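Local coordinates for protein heavy metal cation tricomponent efflux pump ZneA(CzcA-like) (Cupriavidus metallidurans, PDB 4K0J) that exports zinc ions in exchange for protons, acting as the inner-membrane antiporter of a tricomponent heavy metal efflux system of the RND superfamily, at residues 687-692 and 828-833; 666-671 and 807-812; 701-706 and 796-801. All blocks are in the same frame, centred on the assembly; numbering follows the deposited sequence.

Contact 1: residues 687-692 and 828-833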
# COMPACT_ATOMS: atom_id res chain seq x y z
N THR C 687 44.18 1.42 14.37
CA THR C 687 43.87 0.63 15.56
C THR C 687 44.88 0.92 16.65
O THR C 687 44.51 1.32 17.76
CB THR C 687 43.86 -0.86 15.25
OG1 THR C 687 42.64 -1.19 14.58
CG2 THR C 687 43.98 -1.67 16.53
N ARG C 688 46.16 0.74 16.32
CA ARG C 688 47.24 0.98 17.28
C ARG C 688 47.22 2.41 17.81
O ARG C 688 47.57 2.66 18.95
CB ARG C 688 48.59 0.69 16.63
CG ARG C 688 48.77 -0.74 16.18
CD ARG C 688 50.12 -0.92 15.48
NE ARG C 688 51.23 -0.64 16.38
CZ ARG C 688 51.83 -1.57 17.13
NH1 ARG C 688 51.42 -2.83 17.07
NH2 ARG C 688 52.84 -1.24 17.92
N LEU C 689 46.79 3.35 16.97
CA LEU C 689 46.73 4.75 17.36
C LEU C 689 45.57 5.00 18.31
O LEU C 689 45.77 5.43 19.44
CB LEU C 689 46.60 5.65 16.12
CG LEU C 689 46.76 7.16 16.30
CD1 LEU C 689 45.43 7.84 16.62
CD2 LEU C 689 47.79 7.47 17.37
N LEU C 690 44.36 4.72 17.83
CA LEU C 690 43.15 4.96 18.59
C LEU C 690 43.16 4.27 19.94
O LEU C 690 42.58 4.77 20.90
CB LEU C 690 41.92 4.51 17.81
CG LEU C 690 41.50 5.40 16.65
CD1 LEU C 690 40.21 4.88 16.06
CD2 LEU C 690 41.34 6.83 17.12
N LYS C 691 43.83 3.12 20.02
CA LYS C 691 43.83 2.37 21.26
C LYS C 691 44.78 2.97 22.30
O LYS C 691 44.88 2.48 23.41
CB LYS C 691 44.11 0.89 21.02
CG LYS C 691 45.53 0.56 20.62
CD LYS C 691 45.61 -0.87 20.10
CE LYS C 691 44.92 -1.86 21.03
NZ LYS C 691 45.09 -3.27 20.57
N THR C 692 45.45 4.06 21.92
CA THR C 692 46.33 4.78 22.83
C THR C 692 45.62 5.98 23.48
O THR C 692 45.98 6.40 24.58
CB THR C 692 47.63 5.25 22.14
OG1 THR C 692 47.30 6.05 20.99
CG2 THR C 692 48.45 4.06 21.69
N MET C 828 41.89 14.21 15.67
CA MET C 828 43.04 15.07 15.37
C MET C 828 44.31 14.23 15.23
O MET C 828 45.13 14.47 14.35
CB MET C 828 43.22 16.15 16.44
CG MET C 828 44.27 17.20 16.09
SD MET C 828 44.33 18.58 17.26
CE MET C 828 42.66 19.22 17.11
N ARG C 829 44.46 13.23 16.10
CA ARG C 829 45.63 12.36 16.04
C ARG C 829 45.60 11.40 14.85
O ARG C 829 46.61 10.76 14.54
CB ARG C 829 45.78 11.58 17.35
CG ARG C 829 46.01 12.45 18.58
CD ARG C 829 46.17 11.61 19.83
NE ARG C 829 47.26 10.65 19.69
CZ ARG C 829 47.58 9.74 20.61
NH1 ARG C 829 46.89 9.67 21.74
NH2 ARG C 829 48.59 8.91 20.40
N ILE C 830 44.45 11.29 14.20
CA ILE C 830 44.30 10.42 13.03
C ILE C 830 44.98 11.03 11.79
O ILE C 830 45.53 10.30 10.96
CB ILE C 830 42.81 10.13 12.72
CG1 ILE C 830 42.20 9.26 13.83
CG2 ILE C 830 42.64 9.42 11.38
CD1 ILE C 830 42.87 7.91 13.97
N ASP C 831 44.94 12.35 11.68
CA ASP C 831 45.45 13.05 10.51
C ASP C 831 46.96 12.90 10.33
O ASP C 831 47.50 13.21 9.27
CB ASP C 831 45.07 14.53 10.56
CG ASP C 831 43.60 14.74 10.83
OD1 ASP C 831 42.80 13.85 10.48
OD2 ASP C 831 43.24 15.80 11.39
N LYS C 832 47.63 12.45 11.38
CA LYS C 832 49.06 12.19 11.34
C LYS C 832 49.40 11.15 10.28
O LYS C 832 50.29 11.34 9.46
CB LYS C 832 49.55 11.68 12.70
CG LYS C 832 49.18 12.56 13.88
CD LYS C 832 49.59 11.90 15.19
CE LYS C 832 49.27 12.78 16.39
NZ LYS C 832 49.68 12.13 17.67
N GLU C 833 48.66 10.04 10.31
CA GLU C 833 48.94 8.90 9.44
C GLU C 833 48.28 9.04 8.07
O GLU C 833 48.57 9.97 7.32
CB GLU C 833 48.46 7.60 10.10
CG GLU C 833 48.42 7.65 11.61
CD GLU C 833 49.77 7.91 12.23
OE1 GLU C 833 49.82 8.51 13.33
OE2 GLU C 833 50.80 7.52 11.63
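Leu689 reaches across to Arg829 and Ile830 with its two methyl branches doing different work. CD1 meets the terminal methyl of Ile830, CD1, at 3.7 Å and also lies 3.8 Å from Arg829 CB, whereas CD2 rests 3.4 Å from Arg829 NH2. A branched aliphatic chain suits this place because one methyl can enter the apolar interior while the other shields part of a guanidinium at the margin. Arg829 serves both environments too: its CB joins the apolar cluster, and its chain turns at chi3 (57°), which places NE; the guanidinium beyond lies obliquely across Leu689 CD2. Thr692 flanks the same end of the guanidinium, its CB 4.2 Å from Arg829 NH2, although the exact place of its hydroxyl is doubtful in this model.

Farther in, Ile830 CD1 is shared between two leucines, for Leu690 CD2 approaches it at 3.7 Å. The chi1 of Ile830 (-68°) sets CG1 anti to the carbonyl carbon, and the terminal methyl beyond it wedges between the Leu689 and Leu690 branches. Leu690 starts out away from the partner helix and only its tip returns. Glu833 closes the margin more loosely, with OE1 4.5 Å from Leu689 CG.

The CA atoms of Leu689 and Ile830 are 7.5 Å apart, so the backbones do not meet; side chains bridge the gap, Leu689 also resting against the carbonyl O of Arg829. The segments take in the C-terminal ends of helices 676-690 and 820-830 and the residues that follow, lying over the four-stranded antiparallel sheet. Leu690 and Ile830 both rest on Trp845 of the edge strand 843-847, and Leu690 also touches Leu812, while Thr687 packs on strand 699-701 at the other edge of the sheet.

Contact 2: residues 666-671 and 807-812; sequences DLVVKV and HLTVRL
Leu812 fits its branched end over the neighbouring strand beside Leu667: CG sits 3.7 Å from Leu667 CB, and CD2 drops to 3.4 Å from Leu667 O. Its chi1 of 74° wedges CG between its own N and carbonyl carbon, which turns the side chain toward the partner strand. Farther along the same face, Val669 and Val810 meet CB to CB at 4.1 Å, compact beta-branched residues whose width suits a sheet covered by helix 676-690; Val669 packs on Ile686 and Leu690 there.

On the opposite face the fit is diagonal. Thr809 CG2, anti to its backbone N, fills the notch at Val668, 3.7 Å from its CB, while OG1 is hydrogen-bonded outside the two segments. Lys670 and His807 run side by side, the lysine's CB 3.8 Å from His807 CD2. Arg811 offers only its CB to Val668; its guanidinium leads away to a salt bridge with Asp702.

Six backbone hydrogen bonds, all about 2.9 Å from N to O, tie Leu667 with Leu812, Val669 with Val810 and Val671 with Leu808. This antiparallel pairing of first and third strands forms the centre of a ferredoxin-like beta-alpha-beta-beta-alpha-beta subdomain, as in the porter domains of RND pumps.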
# COMPACT_ATOMS: atom_id res chain seq x y z
N ASP C 666 29.90 1.62 19.59
CA ASP C 666 29.43 3.01 19.65
C ASP C 666 30.05 3.83 18.53
O ASP C 666 29.38 4.63 17.89
CB ASP C 666 29.80 3.63 21.00
CG ASP C 666 29.61 2.67 22.16
OD1 ASP C 666 28.84 1.70 22.02
OD2 ASP C 666 30.24 2.90 23.22
N LEU C 667 31.34 3.62 18.31
CA LEU C 667 32.10 4.37 17.33
C LEU C 667 32.78 3.42 16.35
O LEU C 667 33.16 2.31 16.73
CB LEU C 667 33.17 5.22 18.03
CG LEU C 667 32.68 6.38 18.90
CD1 LEU C 667 33.75 6.78 19.91
CD2 LEU C 667 32.30 7.57 18.03
N VAL C 668 32.93 3.85 15.10
CA VAL C 668 33.75 3.09 14.16
C VAL C 668 34.60 4.04 13.34
O VAL C 668 34.30 5.23 13.24
CB VAL C 668 32.91 2.24 13.17
CG1 VAL C 668 32.11 1.17 13.91
CG2 VAL C 668 32.01 3.12 12.32
N VAL C 669 35.67 3.50 12.77
CA VAL C 669 36.47 4.22 11.80
C VAL C 669 36.62 3.36 10.54
O VAL C 669 37.26 2.30 10.57
CB VAL C 669 37.87 4.58 12.35
CG1 VAL C 669 38.71 5.22 11.26
CG2 VAL C 669 37.74 5.51 13.53
N LYS C 670 36.02 3.81 9.45
CA LYS C 670 35.99 3.04 8.22
C LYS C 670 37.13 3.42 7.28
O LYS C 670 37.22 4.57 6.83
CB LYS C 670 34.63 3.21 7.54
CG LYS C 670 33.45 2.80 8.41
CD LYS C 670 32.11 3.11 7.74
CE LYS C 670 31.73 4.59 7.86
NZ LYS C 670 31.17 4.96 9.19
N VAL C 671 38.01 2.45 7.00
CA VAL C 671 39.14 2.63 6.08
C VAL C 671 38.82 2.02 4.71
O VAL C 671 38.85 0.80 4.54
CB VAL C 671 40.42 1.97 6.64
CG1 VAL C 671 41.54 1.99 5.61
CG2 VAL C 671 40.86 2.66 7.92
N HIS C 807 35.78 -1.64 2.35
CA HIS C 807 36.36 -0.99 3.52
C HIS C 807 36.62 -1.96 4.66
O HIS C 807 36.08 -3.06 4.69
CB HIS C 807 35.46 0.16 4.00
CG HIS C 807 34.25 -0.29 4.77
ND1 HIS C 807 33.16 -0.89 4.16
CD2 HIS C 807 33.95 -0.22 6.09
CE1 HIS C 807 32.26 -1.18 5.08
NE2 HIS C 807 32.71 -0.78 6.25
N LEU C 808 37.48 -1.56 5.59
CA LEU C 808 37.70 -2.31 6.82
C LEU C 808 37.27 -1.43 7.98
O LEU C 808 37.41 -0.22 7.92
CB LEU C 808 39.16 -2.71 6.96
CG LEU C 808 39.46 -4.21 6.97
CD1 LEU C 808 39.18 -4.83 5.61
CD2 LEU C 808 40.90 -4.47 7.39
N THR C 809 36.76 -2.05 9.04
CA THR C 809 36.15 -1.29 10.12
C THR C 809 36.93 -1.39 11.41
O THR C 809 37.14 -2.48 11.94
CB THR C 809 34.73 -1.76 10.39
OG1 THR C 809 34.01 -1.87 9.16
CG2 THR C 809 34.02 -0.79 11.32
N VAL C 810 37.36 -0.25 11.93
CA VAL C 810 37.96 -0.22 13.25
C VAL C 810 36.88 0.15 14.25
O VAL C 810 36.59 1.33 14.45
CB VAL C 810 39.12 0.79 13.34
CG1 VAL C 810 39.76 0.72 14.71
CG2 VAL C 810 40.15 0.52 12.27
N ARG C 811 36.27 -0.85 14.87
CA ARG C 811 35.22 -0.60 15.83
C ARG C 811 35.77 -0.34 17.23
O ARG C 811 36.77 -0.93 17.63
CB ARG C 811 34.18 -1.73 15.82
CG ARG C 811 34.61 -3.04 16.44
CD ARG C 811 33.43 -3.99 16.45
NE ARG C 811 33.58 -5.10 17.39
CZ ARG C 811 34.00 -6.31 17.05
NH1 ARG C 811 34.31 -6.58 15.79
NH2 ARG C 811 34.10 -7.26 17.97
N LEU C 812 35.11 0.57 17.95
CA LEU C 812 35.60 1.06 19.25
C LEU C 812 34.51 1.73 20.10
O LEU C 812 33.59 2.35 19.58
CB LEU C 812 36.75 2.05 19.04
CG LEU C 812 36.40 3.45 18.53
CD1 LEU C 812 37.42 4.46 19.04
CD2 LEU C 812 36.32 3.49 17.02

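Contact 3: residues 701-706 and 796-801; sequences IDQEPP and ETTITR
Glu704, Gln703 and Glu796 have the most surface buried in this contact, in which the chain leaving the ferredoxin-like sheet after strand 699-701 meets the strand that returns to it. The excursion between them is consistent with the docking-domain insertion of AcrB-type pumps. The two touching parts run in nearly opposite directions, 161° apart, and are tied by side chains where no backbone-to-backbone bonds join them.

Glu704 lies across Thr797 at about a right angle, its CG 3.4 Å from Thr797 CG2. Its chi1 of 41° holds CG between the backbone N and carbonyl carbon, and a bend at chi2 then brings the carboxylate round to Thr798. There Thr798 OG1 donates to Glu704 OE1 at 2.8 Å, coming from above the carboxylate plane. Threonine suits both positions, since a methyl packs on the glutamate stem in one and a hydroxyl answers its charge in the other.

Glu796 lies obliquely across Pro706. Its OE2 is 3.5 Å from Pro706 CG, but the charge itself is met by Arg680 of helix 676-690 in a salt bridge. Pro705 has no N-H to give, but its carbonyl O is available and accepts from Thr797 OG1 at 2.7 Å.

Gln703, largely buried, uses both ends of its amide. OE1 accepts the backbone N-H of Thr809, which fixes the rotation of the group and turns the amino end toward the returning strand. Gln703 and Thr800 thus reach toward each other tip to tip. NE2 donates to Thr800 OG1 at 2.5 Å, a shortness not to be pressed at this resolution, with the hydroxyl tilted 17° out of the amide plane.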
# COMPACT_ATOMS: atom_id res chain seq x y z
N ILE C 701 39.74 -4.45 14.76
CA ILE C 701 39.37 -4.47 13.35
C ILE C 701 38.24 -5.47 13.18
O ILE C 701 38.44 -6.67 13.37
CB ILE C 701 40.55 -4.88 12.44
CG1 ILE C 701 41.63 -3.80 12.44
CG2 ILE C 701 40.06 -5.16 11.02
CD1 ILE C 701 42.75 -4.06 11.46
N ASP C 702 37.06 -4.97 12.83
CA ASP C 702 35.87 -5.80 12.71
C ASP C 702 36.08 -6.98 11.77
O ASP C 702 35.77 -8.12 12.12
CB ASP C 702 34.68 -4.95 12.25
CG ASP C 702 33.35 -5.59 12.58
OD1 ASP C 702 33.17 -6.02 13.74
OD2 ASP C 702 32.48 -5.66 11.69
N GLN C 703 36.62 -6.70 10.58
CA GLN C 703 36.92 -7.76 9.62
C GLN C 703 38.06 -8.65 10.10
O GLN C 703 39.17 -8.19 10.35
CB GLN C 703 37.25 -7.18 8.24
CG GLN C 703 36.08 -6.53 7.54
CD GLN C 703 35.75 -5.16 8.09
OE1 GLN C 703 36.38 -4.69 9.04
NE2 GLN C 703 34.77 -4.50 7.48
N GLU C 704 37.76 -9.93 10.24
CA GLU C 704 38.73 -10.91 10.70
C GLU C 704 39.78 -11.13 9.62
O GLU C 704 39.49 -10.99 8.43
CB GLU C 704 38.02 -12.21 11.07
CG GLU C 704 36.90 -12.64 10.12
CD GLU C 704 35.60 -11.86 10.32
OE1 GLU C 704 34.58 -12.23 9.69
OE2 GLU C 704 35.60 -10.89 11.10
N PRO C 705 41.02 -11.45 10.03
CA PRO C 705 42.14 -11.65 9.10
C PRO C 705 41.87 -12.73 8.08
O PRO C 705 40.97 -13.55 8.27
CB PRO C 705 43.28 -12.09 10.02
CG PRO C 705 42.93 -11.52 11.35
CD PRO C 705 41.45 -11.60 11.43
N PRO C 706 42.64 -12.74 6.97
CA PRO C 706 42.55 -13.86 6.04
C PRO C 706 42.95 -15.17 6.74
O PRO C 706 43.75 -15.16 7.67
CB PRO C 706 43.56 -13.49 4.95
CG PRO C 706 43.64 -12.02 5.01
CD PRO C 706 43.50 -11.66 6.45
N GLU C 796 40.47 -14.56 1.94
CA GLU C 796 39.79 -13.62 2.82
C GLU C 796 38.60 -14.28 3.53
O GLU C 796 37.92 -15.12 2.95
CB GLU C 796 39.35 -12.37 2.07
CG GLU C 796 38.92 -11.22 2.97
CD GLU C 796 40.06 -10.68 3.82
OE1 GLU C 796 39.90 -10.60 5.06
OE2 GLU C 796 41.11 -10.32 3.24
N THR C 797 38.37 -13.90 4.78
CA THR C 797 37.31 -14.50 5.58
C THR C 797 35.99 -13.78 5.37
O THR C 797 34.92 -14.41 5.32
CB THR C 797 37.65 -14.47 7.08
OG1 THR C 797 38.92 -15.07 7.31
CG2 THR C 797 36.61 -15.22 7.87
N THR C 798 36.07 -12.46 5.23
CA THR C 798 34.90 -11.60 5.15
C THR C 798 35.18 -10.35 4.31
O THR C 798 36.17 -9.67 4.54
CB THR C 798 34.44 -11.18 6.55
OG1 THR C 798 33.60 -12.19 7.10
CG2 THR C 798 33.66 -9.88 6.50
N ILE C 799 34.31 -10.07 3.35
CA ILE C 799 34.45 -8.89 2.51
C ILE C 799 33.27 -7.95 2.73
O ILE C 799 32.13 -8.30 2.44
CB ILE C 799 34.49 -9.25 1.02
CG1 ILE C 799 35.61 -10.26 0.75
CG2 ILE C 799 34.67 -8.00 0.18
CD1 ILE C 799 35.43 -11.04 -0.53
N THR C 800 33.54 -6.75 3.25
CA THR C 800 32.47 -5.81 3.55
C THR C 800 32.47 -4.61 2.60
O THR C 800 33.40 -3.80 2.60
CB THR C 800 32.53 -5.30 5.01
OG1 THR C 800 33.68 -4.46 5.19
CG2 THR C 800 32.61 -6.46 5.99
N ARG C 801 31.42 -4.50 1.79
CA ARG C 801 31.30 -3.39 0.85
C ARG C 801 30.16 -2.45 1.25
O ARG C 801 29.01 -2.87 1.39
CB ARG C 801 31.10 -3.90 -0.58
CG ARG C 801 32.17 -3.45 -1.55
CD ARG C 801 32.00 -4.06 -2.94
NE ARG C 801 30.87 -3.49 -3.67
CZ ARG C 801 30.99 -2.59 -4.65
NH1 ARG C 801 32.18 -2.15 -5.02
NH2 ARG C 801 29.90 -2.14 -5.27

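Contact 2 is the buried centre of the subdomain, joined by backbone hydrogen bonds, whereas contacts 1 and 3 are partly exposed and rely on side chains. Contacts 1 and 2 hold successive elements: each strand of contact 2 leads into one of the helices of contact 1, and aliphatic packing passes from the sheet to the helix pair. Contact 3 lies at one end of the sheet, where the chain leaves strand 699-701 and comes back. Its chemistry is mainly polar, with hydroxyls, an amide and carboxylates, and a salt bridge and backbone bonding of Asp702 join it to contact 2. Thr687 against Ile701 links contacts 1 and 3 directly.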